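Local coordinates for protein adenylate isopentenyltransferase (Humulus lupulus, PDB 3A8T) that transfers an isopentenyl group from dimethylallyl diphosphate to ATP, ADP or AMP in the biosynthesis of cytokinins, at residues 206-211 with 239-244; 193-198 with 270-275; 235-240 with 266-271; 180-185 with 299-304. All blocks are in the same frame, centred on the assembly; numbering follows the deposited sequence.

Contact 1. Residues 206-211 with 239-244; sequences ELAEFY and RYFEKF
Phe241 reaches from helix 234-243 to the C-terminal end of helix 203-210, and its side chain makes most of the contact. Phe241 CB sits over one face of the Tyr211 ring, 3.9 Å from the ring centroid and only 19° off the normal, a CH-pi contact displaced toward the CD1-CE1 rim. CG lies beside the backbone N, anti to the carbonyl carbon (chi1 -62°), and from there the ring runs on toward Ala208. Phe241 CD2 passes 3.6 Å from Tyr211 CD1; the two rings meet obliquely, their planes 52° apart. Further out, Phe241 CE2 lies 3.7 Å from the backbone O of Leu207. At the tip Phe241 CZ is 3.4 Å from Ala208 CA, while CE1 lies 3.9 Å from Ala208 CB. Tyr211, the first residue past the helix, is also stacked on His218. Tyr211 OH is 4.0 Å from Glu242 OE2, too far for a bond, and the Glu242 carboxylate pairs with Arg245 instead. Aromatic and van der Waals packing therefore joins the two helices here.

Contact 2. Residues 193-198 with 270-275; sequences KRVDDM and AIKENT
Lys272 NZ gives a 2.7 Å hydrogen bond to Asp196 OD1, a salt bridge at the outer border of a helix-helix crossing: segments 193-198 and 270-275, on helices 184-201 and 257-289, have their N-to-C directions 133° apart. The ammonium meets the carboxylate oxygen from above its plane, 35° out of it. Lys272 CG rests 3.9 Å from Val195 CB, and the extended chain beyond carries NZ to Asp196. The one side chain thus serves both layers, apolar along its stem and charged at its end. Deeper in, Val195 points at helix 257-289 and its two methyls straddle Ile271 CG2, with Val195 CG2 the nearer at 3.7 Å. The axes of the two segments approach to 9.8 Å, and the Val195 and Lys272 CA atoms to 6.4 Å. Thr275 touches Ile232, an ATP-binding residue, its side chain about 7 Å from the ATP, and Arg194 NH2 is hydrogen-bonded to Thr49 OG1 of the ATP-binding loop, so the crossing borders the ATP site. Thr275 OG1 turns back on its own helix: it donates to Ile271 O over 2.7 Å, while Thr275 N reaches that same oxygen from the opposite face of its carbonyl plane.

Contact 3. Residues 235-240 with 266-271; sequences PEFDRY and EAVRAI
Glu236, on helix 234-243, lays CB and CG against Ile271 and has its carboxylate held at both oxygens: OE1 accepts from Gly233 N, and OE2 from Asn274 ND2 on helix 257-289. The chain bends at chi2 (82°) to place CD, and Glu236 CG lies 3.5 Å from Ile271 CG1 and 3.9 Å from Ala270 CB. Segments 235-240 and 266-271 run nearly antiparallel, at 167°, their axes coming within 8.8 Å. Glu236 CA and Ala267 CA are 5.2 Å apart, consistent with the small alanine side chain. Ala267 CB covers one face of the Phe237 ring in a CH-pi contact, 4.1 Å from the centroid. Phe237 CE2 meets Ile271 CD1 at 3.6 Å, the side chains crossing at about a right angle. At the exposed border Arg239 NE and Glu266 OE1 stay 4.0 Å apart, the oxygen well out of the guanidinium plane. That attraction is charge alone, whereas the buried Glu236 carboxylate has directed bonds, one to the residue just before its own helix and one to Asn274.

Contact 4. Residues 180-185 with 299-304; sequences VDVSVK and LDATES
Thr302 OG1 carries parallel strand pairing past the end of the sheet: it accepts a 2.8 Å hydrogen bond from Ser183 N across the gap and itself donates to Asp300 OD1. Its position beside the backbone N (chi1 -57°) puts it between these two partners. Asp300 OD1 takes two bonds, one from Thr302 OG1 on its syn lone pair and one of 2.7 Å from Thr302 N nearly along the C-O bond. The second closes an Asx turn that leads from strand 296-300 into helix 302-309. The backbone pairing itself is regular parallel. Asp181 N donates to Leu299 O at 2.7 Å, nearly straight (N-H...O 171°), then Ala301 N returns a 2.8 Å bond to Asp181 O, with Val180 opposite Leu299 and Asp181 opposite Asp300. Ala301 CB touches both valines on the buried side, 3.6 Å from Val180 CG1 and 3.8 Å from Val182 CG2. On the other face the carboxylates of Asp181 and Asp300 lie near each other without touching. Strand 296-300 is one of the two outermost strands, next to 174-181 in the parallel sheet of this P-loop fold. Val180 and Val182 touch Thr51 of the ATP-binding loop, Val180 and Leu299 pack on Leu56 of helix 53-61, and helix 315-338 lies against Leu299 and Ser304.

In the fold
Contacts 1, 2 and 3 form a chain of helix packings on one side of the molecule. Contacts 1 and 3 share helix 234-243, contacts 2 and 3 share helix 257-289, and Ile271 packs in both of the latter. Contact 4 stands apart, about 18 Å from contact 2 between centres, yet helix 184-201, used by contact 2, starts from its strand end. Contacts 2 and 4 are the more buried; 1 and 3 lie farther from the chain's centre and are only partly buried. The chemistry follows: backbone hydrogen bonds at the sheet edge in 4, an apolar core with a bordering salt bridge in 2, aromatic and aliphatic packing beside a buried carboxylate in 3, and aromatic packing in 1.

Contact 1. Residues 206-211 with 239-244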
loop_
_atom_site.group_PDB
_atom_site.type_symbol
_atom_site.label_atom_id
_atom_site.label_comp_id
_atom_site.label_asym_id
_atom_site.label_seq_id
_atom_site.Cartn_x
_atom_site.Cartn_y
_atom_site.Cartn_z
ATOM N N GLU A 206 -1.873 0.844 -18.529
ATOM C CA GLU A 206 -1.316 1.922 -17.713
ATOM C C GLU A 206 0.208 1.815 -17.781
ATOM O O GLU A 206 0.919 2.799 -17.973
ATOM C CB GLU A 206 -1.798 1.740 -16.264
ATOM C CG GLU A 206 -1.404 2.829 -15.308
ATOM C CD GLU A 206 -1.823 2.540 -13.863
ATOM O OE1 GLU A 206 -1.221 1.642 -13.227
ATOM O OE2 GLU A 206 -2.759 3.218 -13.377
ATOM N N LEU A 207 0.702 0.589 -17.647
ATOM C CA LEU A 207 2.127 0.354 -17.661
ATOM C C LEU A 207 2.685 0.526 -19.071
ATOM O O LEU A 207 3.818 0.972 -19.236
ATOM C CB LEU A 207 2.414 -1.053 -17.094
ATOM C CG LEU A 207 2.099 -1.381 -15.618
ATOM C CD1 LEU A 207 2.099 -2.825 -15.451
ATOM C CD2 LEU A 207 3.139 -0.782 -14.633
ATOM N N ALA A 208 1.913 0.172 -20.097
ATOM C CA ALA A 208 2.397 0.350 -21.468
ATOM C C ALA A 208 2.569 1.835 -21.747
ATOM O O ALA A 208 3.476 2.222 -22.461
ATOM C CB ALA A 208 1.410 -0.274 -22.511
ATOM N N GLU A 209 1.703 2.664 -21.177
ATOM C CA GLU A 209 1.766 4.112 -21.395
ATOM C C GLU A 209 2.879 4.732 -20.546
ATOM O O GLU A 209 3.482 5.743 -20.920
ATOM C CB GLU A 209 0.409 4.754 -21.070
ATOM C CG GLU A 209 0.389 6.277 -21.139
ATOM C CD GLU A 209 0.509 6.836 -22.588
ATOM O OE1 GLU A 209 -0.080 6.239 -23.534
ATOM O OE2 GLU A 209 1.182 7.885 -22.785
ATOM N N PHE A 210 3.170 4.101 -19.415
ATOM C CA PHE A 210 4.222 4.572 -18.512
ATOM C C PHE A 210 5.617 4.247 -19.099
ATOM O O PHE A 210 6.626 4.960 -18.881
ATOM C CB PHE A 210 4.073 3.857 -17.187
ATOM C CG PHE A 210 4.936 4.405 -16.105
ATOM C CD1 PHE A 210 4.724 5.719 -15.607
ATOM C CD2 PHE A 210 5.944 3.633 -15.554
ATOM C CE1 PHE A 210 5.516 6.232 -14.575
ATOM C CE2 PHE A 210 6.746 4.139 -14.519
ATOM C CZ PHE A 210 6.546 5.418 -14.029
ATOM N N TYR A 211 5.632 3.166 -19.876
ATOM C CA TYR A 211 6.829 2.665 -20.503
ATOM C C TYR A 211 7.523 3.692 -21.359
ATOM O O TYR A 211 6.891 4.437 -22.091
ATOM C CB TYR A 211 6.492 1.432 -21.337
ATOM C CG TYR A 211 7.711 0.726 -21.859
ATOM C CD1 TYR A 211 8.481 -0.109 -21.037
ATOM C CD2 TYR A 211 8.144 0.954 -23.164
ATOM C CE1 TYR A 211 9.646 -0.700 -21.509
ATOM C CE2 TYR A 211 9.290 0.383 -23.639
ATOM C CZ TYR A 211 10.029 -0.438 -22.827
ATOM O OH TYR A 211 11.118 -1.010 -23.385
ATOM N N ARG A 239 10.224 -6.289 -18.617
ATOM C CA ARG A 239 10.826 -7.468 -19.200
ATOM C C ARG A 239 9.974 -7.895 -20.407
ATOM O O ARG A 239 10.492 -8.218 -21.452
ATOM C CB ARG A 239 10.883 -8.541 -18.140
ATOM C CG ARG A 239 11.531 -9.836 -18.526
ATOM C CD ARG A 239 12.171 -10.451 -17.277
ATOM N NE ARG A 239 12.677 -11.755 -17.627
ATOM C CZ ARG A 239 13.739 -11.932 -18.391
ATOM N NH1 ARG A 239 14.423 -10.893 -18.854
ATOM N NH2 ARG A 239 14.069 -13.144 -18.764
ATOM N N TYR A 240 8.659 -7.857 -20.260
ATOM C CA TYR A 240 7.752 -8.192 -21.348
ATOM C C TYR A 240 7.843 -7.170 -22.483
ATOM O O TYR A 240 8.000 -7.537 -23.616
ATOM C CB TYR A 240 6.329 -8.241 -20.837
ATOM C CG TYR A 240 5.323 -8.404 -21.909
ATOM C CD1 TYR A 240 4.971 -9.665 -22.382
ATOM C CD2 TYR A 240 4.694 -7.303 -22.458
ATOM C CE1 TYR A 240 4.018 -9.829 -23.365
ATOM C CE2 TYR A 240 3.730 -7.464 -23.451
ATOM C CZ TYR A 240 3.394 -8.727 -23.895
ATOM O OH TYR A 240 2.412 -8.860 -24.845
ATOM N N PHE A 241 7.755 -5.882 -22.179
ATOM C CA PHE A 241 7.832 -4.881 -23.236
ATOM C C PHE A 241 9.221 -4.923 -23.927
ATOM O O PHE A 241 9.396 -4.466 -25.038
ATOM C CB PHE A 241 7.581 -3.468 -22.662
ATOM C CG PHE A 241 6.226 -3.276 -22.060
ATOM C CD1 PHE A 241 5.071 -3.574 -22.771
ATOM C CD2 PHE A 241 6.080 -2.743 -20.771
ATOM C CE1 PHE A 241 3.796 -3.339 -22.212
ATOM C CE2 PHE A 241 4.770 -2.513 -20.225
ATOM C CZ PHE A 241 3.663 -2.808 -20.942
ATOM N N GLU A 242 10.219 -5.447 -23.243
ATOM C CA GLU A 242 11.543 -5.546 -23.831
ATOM C C GLU A 242 11.412 -6.222 -25.167
ATOM O O GLU A 242 11.911 -5.755 -26.192
ATOM C CB GLU A 242 12.471 -6.387 -22.948
ATOM C CG GLU A 242 13.896 -6.193 -23.348
ATOM C CD GLU A 242 14.185 -4.715 -23.521
ATOM O OE1 GLU A 242 14.791 -4.325 -24.538
ATOM O OE2 GLU A 242 13.790 -3.943 -22.627
ATOM N N LYS A 243 10.719 -7.345 -25.130
ATOM C CA LYS A 243 10.467 -8.120 -26.325
ATOM C C LYS A 243 9.293 -7.640 -27.137
ATOM O O LYS A 243 9.380 -7.619 -28.365
ATOM C CB LYS A 243 10.298 -9.587 -25.964
ATOM C CG LYS A 243 11.638 -10.251 -25.674
ATOM C CD LYS A 243 11.463 -11.697 -25.284
ATOM C CE LYS A 243 10.411 -11.846 -24.165
ATOM N NZ LYS A 243 10.589 -10.782 -23.106
ATOM N N PHE A 244 8.216 -7.227 -26.470
ATOM C CA PHE A 244 7.010 -6.763 -27.165
ATOM C C PHE A 244 6.637 -5.327 -26.830
ATOM O O PHE A 244 5.792 -5.059 -25.964
ATOM C CB PHE A 244 5.899 -7.725 -26.832
ATOM C CG PHE A 244 6.221 -9.129 -27.214
ATOM C CD1 PHE A 244 6.220 -9.519 -28.549
ATOM C CD2 PHE A 244 6.539 -10.060 -26.269
ATOM C CE1 PHE A 244 6.528 -10.818 -28.920
ATOM C CE2 PHE A 244 6.849 -11.378 -26.641
ATOM C CZ PHE A 244 6.841 -11.745 -27.968
#

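Contact 2. Residues 193-198 with 270-275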
loop_
_atom_site.group_PDB
_atom_site.type_symbol
_atom_site.label_atom_id
_atom_site.label_comp_id
_atom_site.label_asym_id
_atom_site.label_seq_id
_atom_site.Cartn_x
_atom_site.Cartn_y
_atom_site.Cartn_z
ATOM N N LYS A 193 -5.512 -12.704 -6.485
ATOM C CA LYS A 193 -6.746 -12.272 -7.085
ATOM C C LYS A 193 -6.683 -10.759 -7.396
ATOM O O LYS A 193 -7.066 -10.312 -8.482
ATOM C CB LYS A 193 -7.886 -12.580 -6.146
ATOM C CG LYS A 193 -9.179 -11.878 -6.475
ATOM C CD LYS A 193 -10.098 -11.919 -5.276
ATOM C CE LYS A 193 -11.516 -11.457 -5.651
ATOM N NZ LYS A 193 -11.505 -10.083 -6.328
ATOM N N ARG A 194 -6.177 -9.971 -6.457
ATOM C CA ARG A 194 -6.098 -8.550 -6.659
ATOM C C ARG A 194 -5.205 -8.218 -7.900
ATOM O O ARG A 194 -5.441 -7.248 -8.598
ATOM C CB ARG A 194 -5.570 -7.912 -5.383
ATOM C CG ARG A 194 -5.556 -6.443 -5.439
ATOM C CD ARG A 194 -5.144 -5.793 -4.141
ATOM N NE ARG A 194 -3.696 -5.844 -3.948
ATOM C CZ ARG A 194 -3.005 -5.094 -3.085
ATOM N NH1 ARG A 194 -3.621 -4.211 -2.291
ATOM N NH2 ARG A 194 -1.682 -5.208 -3.068
ATOM N N VAL A 195 -4.196 -9.028 -8.181
ATOM C CA VAL A 195 -3.409 -8.719 -9.334
ATOM C C VAL A 195 -4.347 -8.861 -10.539
ATOM O O VAL A 195 -4.358 -8.001 -11.424
ATOM C CB VAL A 195 -2.155 -9.639 -9.467
ATOM C CG1 VAL A 195 -1.558 -9.510 -10.908
ATOM C CG2 VAL A 195 -1.074 -9.235 -8.435
ATOM N N ASP A 196 -5.161 -9.921 -10.554
ATOM C CA ASP A 196 -6.125 -10.133 -11.642
ATOM C C ASP A 196 -7.104 -8.937 -11.756
ATOM O O ASP A 196 -7.382 -8.473 -12.839
ATOM C CB ASP A 196 -6.896 -11.444 -11.410
ATOM C CG ASP A 196 -6.110 -12.705 -11.867
ATOM O OD1 ASP A 196 -4.871 -12.662 -12.003
ATOM O OD2 ASP A 196 -6.733 -13.759 -12.085
ATOM N N ASP A 197 -7.617 -8.425 -10.651
ATOM C CA ASP A 197 -8.516 -7.263 -10.696
ATOM C C ASP A 197 -7.814 -6.001 -11.244
ATOM O O ASP A 197 -8.439 -5.178 -11.833
ATOM C CB ASP A 197 -9.068 -6.910 -9.303
ATOM C CG ASP A 197 -9.908 -8.032 -8.649
ATOM O OD1 ASP A 197 -10.122 -9.120 -9.255
ATOM O OD2 ASP A 197 -10.353 -7.817 -7.487
ATOM N N MET A 198 -6.525 -5.834 -10.974
ATOM C CA MET A 198 -5.727 -4.688 -11.480
ATOM C C MET A 198 -5.553 -4.820 -12.991
ATOM O O MET A 198 -5.581 -3.835 -13.706
ATOM C CB MET A 198 -4.330 -4.650 -10.831
ATOM C CG MET A 198 -4.403 -4.218 -9.364
ATOM S SD MET A 198 -3.139 -4.820 -8.276
ATOM C CE MET A 198 -1.733 -4.091 -8.920
ATOM N N ALA A 270 5.157 -13.447 -12.065
ATOM C CA ALA A 270 6.222 -12.786 -11.367
ATOM C C ALA A 270 5.666 -11.715 -10.501
ATOM O O ALA A 270 6.128 -11.547 -9.413
ATOM C CB ALA A 270 7.282 -12.222 -12.347
ATOM N N ILE A 271 4.660 -11.010 -10.991
ATOM C CA ILE A 271 4.022 -9.933 -10.249
ATOM C C ILE A 271 3.302 -10.478 -9.021
ATOM O O ILE A 271 3.367 -9.887 -7.935
ATOM C CB ILE A 271 3.005 -9.182 -11.141
ATOM C CG1 ILE A 271 3.718 -8.227 -12.079
ATOM C CG2 ILE A 271 2.024 -8.426 -10.290
ATOM C CD1 ILE A 271 2.769 -7.468 -12.938
ATOM N N LYS A 272 2.609 -11.603 -9.186
ATOM C CA LYS A 272 1.861 -12.208 -8.084
ATOM C C LYS A 272 2.834 -12.641 -7.019
ATOM O O LYS A 272 2.634 -12.375 -5.844
ATOM C CB LYS A 272 1.053 -13.392 -8.597
ATOM C CG LYS A 272 -0.137 -12.936 -9.453
ATOM C CD LYS A 272 -0.965 -14.076 -9.959
ATOM C CE LYS A 272 -2.251 -13.532 -10.513
ATOM N NZ LYS A 272 -3.144 -14.559 -11.106
ATOM N N GLU A 273 3.895 -13.306 -7.467
ATOM C CA GLU A 273 4.999 -13.769 -6.625
ATOM C C GLU A 273 5.736 -12.696 -5.861
ATOM O O GLU A 273 6.025 -12.876 -4.699
ATOM C CB GLU A 273 6.033 -14.487 -7.478
ATOM C CG GLU A 273 5.999 -15.981 -7.365
ATOM C CD GLU A 273 6.992 -16.602 -8.315
ATOM O OE1 GLU A 273 6.539 -17.188 -9.351
ATOM O OE2 GLU A 273 8.225 -16.466 -8.026
ATOM N N ASN A 274 6.118 -11.617 -6.536
ATOM C CA ASN A 274 6.821 -10.533 -5.858
ATOM C C ASN A 274 5.963 -9.902 -4.773
ATOM O O ASN A 274 6.446 -9.472 -3.759
ATOM C CB ASN A 274 7.275 -9.491 -6.882
ATOM C CG ASN A 274 8.415 -10.043 -7.763
ATOM O OD1 ASN A 274 9.054 -11.006 -7.362
ATOM N ND2 ASN A 274 8.648 -9.473 -8.934
ATOM N N THR A 275 4.659 -9.925 -5.000
ATOM C CA THR A 275 3.663 -9.328 -4.121
ATOM C C THR A 275 3.534 -10.164 -2.877
ATOM O O THR A 275 3.487 -9.665 -1.758
ATOM C CB THR A 275 2.341 -9.263 -4.864
ATOM O OG1 THR A 275 2.441 -8.299 -5.927
ATOM C CG2 THR A 275 1.215 -8.928 -3.914
#

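Contact 3. Residues 235-240 with 266-271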
loop_
_atom_site.group_PDB
_atom_site.type_symbol
_atom_site.label_atom_id
_atom_site.label_comp_id
_atom_site.label_asym_id
_atom_site.label_seq_id
_atom_site.Cartn_x
_atom_site.Cartn_y
_atom_site.Cartn_z
ATOM N N PRO A 235 8.884 -3.401 -13.150
ATOM C CA PRO A 235 10.054 -4.177 -13.628
ATOM C C PRO A 235 9.626 -5.430 -14.389
ATOM O O PRO A 235 10.240 -5.764 -15.407
ATOM C CB PRO A 235 10.828 -4.534 -12.340
ATOM C CG PRO A 235 10.077 -3.757 -11.164
ATOM C CD PRO A 235 8.672 -3.543 -11.692
ATOM N N GLU A 236 8.533 -6.059 -13.919
ATOM C CA GLU A 236 7.989 -7.293 -14.506
ATOM C C GLU A 236 7.519 -7.038 -15.927
ATOM O O GLU A 236 7.904 -7.771 -16.853
ATOM C CB GLU A 236 6.846 -7.890 -13.658
ATOM C CG GLU A 236 7.215 -8.281 -12.252
ATOM C CD GLU A 236 7.214 -7.107 -11.257
ATOM O OE1 GLU A 236 7.221 -5.899 -11.647
ATOM O OE2 GLU A 236 7.195 -7.398 -10.048
ATOM N N PHE A 237 6.711 -6.003 -16.118
ATOM C CA PHE A 237 6.291 -5.739 -17.479
ATOM C C PHE A 237 7.355 -5.171 -18.361
ATOM O O PHE A 237 7.283 -5.354 -19.563
ATOM C CB PHE A 237 4.980 -4.938 -17.530
ATOM C CG PHE A 237 3.766 -5.853 -17.577
ATOM C CD1 PHE A 237 3.545 -6.679 -18.708
ATOM C CD2 PHE A 237 2.940 -6.041 -16.441
ATOM C CE1 PHE A 237 2.541 -7.672 -18.694
ATOM C CE2 PHE A 237 1.945 -7.021 -16.426
ATOM C CZ PHE A 237 1.745 -7.841 -17.548
ATOM N N ASP A 238 8.348 -4.486 -17.794
ATOM C CA ASP A 238 9.465 -3.969 -18.623
ATOM C C ASP A 238 10.139 -5.176 -19.320
ATOM O O ASP A 238 10.552 -5.116 -20.489
ATOM C CB ASP A 238 10.509 -3.205 -17.786
ATOM C CG ASP A 238 10.029 -1.807 -17.371
ATOM O OD1 ASP A 238 9.006 -1.327 -17.923
ATOM O OD2 ASP A 238 10.665 -1.173 -16.493
ATOM N N ARG A 239 10.224 -6.289 -18.617
ATOM C CA ARG A 239 10.826 -7.468 -19.200
ATOM C C ARG A 239 9.974 -7.895 -20.407
ATOM O O ARG A 239 10.492 -8.218 -21.452
ATOM C CB ARG A 239 10.883 -8.541 -18.140
ATOM C CG ARG A 239 11.531 -9.836 -18.526
ATOM C CD ARG A 239 12.171 -10.451 -17.277
ATOM N NE ARG A 239 12.677 -11.755 -17.627
ATOM C CZ ARG A 239 13.739 -11.932 -18.391
ATOM N NH1 ARG A 239 14.423 -10.893 -18.854
ATOM N NH2 ARG A 239 14.069 -13.144 -18.764
ATOM N N TYR A 240 8.659 -7.857 -20.260
ATOM C CA TYR A 240 7.752 -8.192 -21.348
ATOM C C TYR A 240 7.843 -7.170 -22.483
ATOM O O TYR A 240 8.000 -7.537 -23.616
ATOM C CB TYR A 240 6.329 -8.241 -20.837
ATOM C CG TYR A 240 5.323 -8.404 -21.909
ATOM C CD1 TYR A 240 4.971 -9.665 -22.382
ATOM C CD2 TYR A 240 4.694 -7.303 -22.458
ATOM C CE1 TYR A 240 4.018 -9.829 -23.365
ATOM C CE2 TYR A 240 3.730 -7.464 -23.451
ATOM C CZ TYR A 240 3.394 -8.727 -23.895
ATOM O OH TYR A 240 2.412 -8.860 -24.845
ATOM N N GLU A 266 4.380 -15.111 -17.817
ATOM C CA GLU A 266 5.523 -15.048 -16.906
ATOM C C GLU A 266 5.538 -13.698 -16.148
ATOM O O GLU A 266 5.832 -13.650 -14.967
ATOM C CB GLU A 266 6.866 -15.235 -17.676
ATOM C CG GLU A 266 7.980 -14.286 -17.179
ATOM C CD GLU A 266 9.420 -14.543 -17.719
ATOM O OE1 GLU A 266 9.736 -14.160 -18.883
ATOM O OE2 GLU A 266 10.243 -15.110 -16.953
ATOM N N ALA A 267 5.255 -12.604 -16.842
ATOM C CA ALA A 267 5.233 -11.310 -16.191
ATOM C C ALA A 267 4.166 -11.379 -15.070
ATOM O O ALA A 267 4.444 -11.062 -13.890
ATOM C CB ALA A 267 4.925 -10.252 -17.203
ATOM N N VAL A 268 2.966 -11.868 -15.413
ATOM C CA VAL A 268 1.915 -11.971 -14.427
ATOM C C VAL A 268 2.233 -12.807 -13.205
ATOM O O VAL A 268 1.899 -12.374 -12.118
ATOM C CB VAL A 268 0.605 -12.470 -15.006
ATOM C CG1 VAL A 268 -0.450 -12.534 -13.882
ATOM C CG2 VAL A 268 0.118 -11.523 -16.097
ATOM N N ARG A 269 2.856 -13.978 -13.362
ATOM C CA ARG A 269 3.217 -14.842 -12.210
ATOM C C ARG A 269 4.268 -14.145 -11.382
ATOM O O ARG A 269 4.289 -14.252 -10.166
ATOM C CB ARG A 269 3.896 -16.175 -12.596
ATOM C CG ARG A 269 3.179 -17.091 -13.542
ATOM C CD ARG A 269 4.119 -18.231 -14.037
ATOM N NE ARG A 269 4.382 -19.284 -13.049
ATOM C CZ ARG A 269 4.941 -20.482 -13.328
ATOM N NH1 ARG A 269 5.309 -20.792 -14.583
ATOM N NH2 ARG A 269 5.110 -21.398 -12.358
ATOM N N ALA A 270 5.157 -13.447 -12.065
ATOM C CA ALA A 270 6.222 -12.786 -11.367
ATOM C C ALA A 270 5.666 -11.715 -10.501
ATOM O O ALA A 270 6.128 -11.547 -9.413
ATOM C CB ALA A 270 7.282 -12.222 -12.347
ATOM N N ILE A 271 4.660 -11.010 -10.991
ATOM C CA ILE A 271 4.022 -9.933 -10.249
ATOM C C ILE A 271 3.302 -10.478 -9.021
ATOM O O ILE A 271 3.367 -9.887 -7.935
ATOM C CB ILE A 271 3.005 -9.182 -11.141
ATOM C CG1 ILE A 271 3.718 -8.227 -12.079
ATOM C CG2 ILE A 271 2.024 -8.426 -10.290
ATOM C CD1 ILE A 271 2.769 -7.468 -12.938
#

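Contact 4. Residues 180-185 with 299-304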
loop_
_atom_site.group_PDB
_atom_site.type_symbol
_atom_site.label_atom_id
_atom_site.label_comp_id
_atom_site.label_asym_id
_atom_site.label_seq_id
_atom_site.Cartn_x
_atom_site.Cartn_y
_atom_site.Cartn_z
ATOM N N VAL A 180 -3.777 -4.813 11.119
ATOM C CA VAL A 180 -4.741 -5.687 10.460
ATOM C C VAL A 180 -3.984 -6.891 9.939
ATOM O O VAL A 180 -3.133 -6.778 9.082
ATOM C CB VAL A 180 -5.518 -4.967 9.283
ATOM C CG1 VAL A 180 -6.579 -5.876 8.722
ATOM C CG2 VAL A 180 -6.191 -3.715 9.807
ATOM N N ASP A 181 -4.288 -8.049 10.491
ATOM C CA ASP A 181 -3.592 -9.249 10.118
ATOM C C ASP A 181 -4.498 -10.223 9.340
ATOM O O ASP A 181 -5.715 -10.299 9.538
ATOM C CB ASP A 181 -3.023 -9.850 11.418
ATOM C CG ASP A 181 -2.164 -11.105 11.199
ATOM O OD1 ASP A 181 -1.201 -11.103 10.372
ATOM O OD2 ASP A 181 -2.449 -12.097 11.899
ATOM N N VAL A 182 -3.872 -10.953 8.429
ATOM C CA VAL A 182 -4.551 -11.924 7.606
ATOM C C VAL A 182 -3.661 -13.169 7.546
ATOM O O VAL A 182 -2.442 -13.051 7.456
ATOM C CB VAL A 182 -4.728 -11.350 6.197
ATOM C CG1 VAL A 182 -5.381 -12.351 5.277
ATOM C CG2 VAL A 182 -5.581 -10.098 6.290
ATOM N N SER A 183 -4.213 -14.365 7.630
ATOM C CA SER A 183 -3.333 -15.500 7.518
ATOM C C SER A 183 -2.589 -15.446 6.172
ATOM O O SER A 183 -3.169 -15.086 5.166
ATOM C CB SER A 183 -4.142 -16.760 7.627
ATOM O OG SER A 183 -4.444 -16.950 8.999
ATOM N N VAL A 184 -1.304 -15.793 6.158
ATOM C CA VAL A 184 -0.538 -15.731 4.919
ATOM C C VAL A 184 -1.232 -16.348 3.721
ATOM O O VAL A 184 -1.401 -15.688 2.697
ATOM C CB VAL A 184 0.890 -16.356 5.071
ATOM C CG1 VAL A 184 1.812 -15.341 5.749
ATOM C CG2 VAL A 184 0.849 -17.652 5.874
ATOM N N LYS A 185 -1.659 -17.595 3.854
ATOM C CA LYS A 185 -2.338 -18.250 2.740
ATOM C C LYS A 185 -3.527 -17.459 2.202
ATOM O O LYS A 185 -3.669 -17.298 1.017
ATOM C CB LYS A 185 -2.804 -19.657 3.113
ATOM C CG LYS A 185 -3.136 -20.476 1.887
ATOM C CD LYS A 185 -2.043 -20.258 0.807
ATOM C CE LYS A 185 -2.203 -21.139 -0.433
ATOM N NZ LYS A 185 -3.558 -21.094 -1.055
ATOM N N LEU A 299 -5.936 -7.002 14.574
ATOM C CA LEU A 299 -7.291 -7.221 14.055
ATOM C C LEU A 299 -7.181 -8.372 13.081
ATOM O O LEU A 299 -6.362 -8.337 12.184
ATOM C CB LEU A 299 -7.828 -5.979 13.330
ATOM C CG LEU A 299 -7.942 -4.711 14.178
ATOM C CD1 LEU A 299 -8.187 -3.533 13.273
ATOM C CD2 LEU A 299 -9.021 -4.843 15.253
ATOM N N ASP A 300 -7.972 -9.413 13.270
ATOM C CA ASP A 300 -7.865 -10.515 12.360
ATOM C C ASP A 300 -8.900 -10.420 11.267
ATOM O O ASP A 300 -10.070 -10.781 11.453
ATOM C CB ASP A 300 -8.017 -11.842 13.084
ATOM C CG ASP A 300 -7.625 -13.030 12.192
ATOM O OD1 ASP A 300 -7.692 -12.921 10.931
ATOM O OD2 ASP A 300 -7.237 -14.069 12.744
ATOM N N ALA A 301 -8.439 -9.971 10.110
ATOM C CA ALA A 301 -9.252 -9.816 8.928
ATOM C C ALA A 301 -9.343 -11.105 8.081
ATOM O O ALA A 301 -9.891 -11.082 6.985
ATOM C CB ALA A 301 -8.659 -8.691 8.071
ATOM N N THR A 302 -8.797 -12.217 8.556
ATOM C CA THR A 302 -8.805 -13.437 7.744
ATOM C C THR A 302 -10.126 -13.936 7.161
ATOM O O THR A 302 -10.196 -14.203 6.001
ATOM C CB THR A 302 -8.127 -14.585 8.479
ATOM O OG1 THR A 302 -6.786 -14.188 8.820
ATOM C CG2 THR A 302 -8.116 -15.844 7.585
ATOM N N GLU A 303 -11.179 -14.028 7.941
ATOM C CA GLU A 303 -12.400 -14.517 7.403
ATOM C C GLU A 303 -13.057 -13.510 6.506
ATOM O O GLU A 303 -13.925 -13.869 5.688
ATOM C CB GLU A 303 -13.368 -14.872 8.517
ATOM C CG GLU A 303 -12.846 -15.969 9.444
ATOM C CD GLU A 303 -12.533 -17.265 8.724
ATOM O OE1 GLU A 303 -13.356 -17.688 7.873
ATOM O OE2 GLU A 303 -11.467 -17.859 9.027
ATOM N N SER A 304 -12.695 -12.250 6.684
ATOM C CA SER A 304 -13.255 -11.186 5.879
ATOM C C SER A 304 -12.721 -11.347 4.484
ATOM O O SER A 304 -13.444 -11.190 3.513
ATOM C CB SER A 304 -12.844 -9.787 6.411
ATOM O OG SER A 304 -13.436 -9.447 7.653
#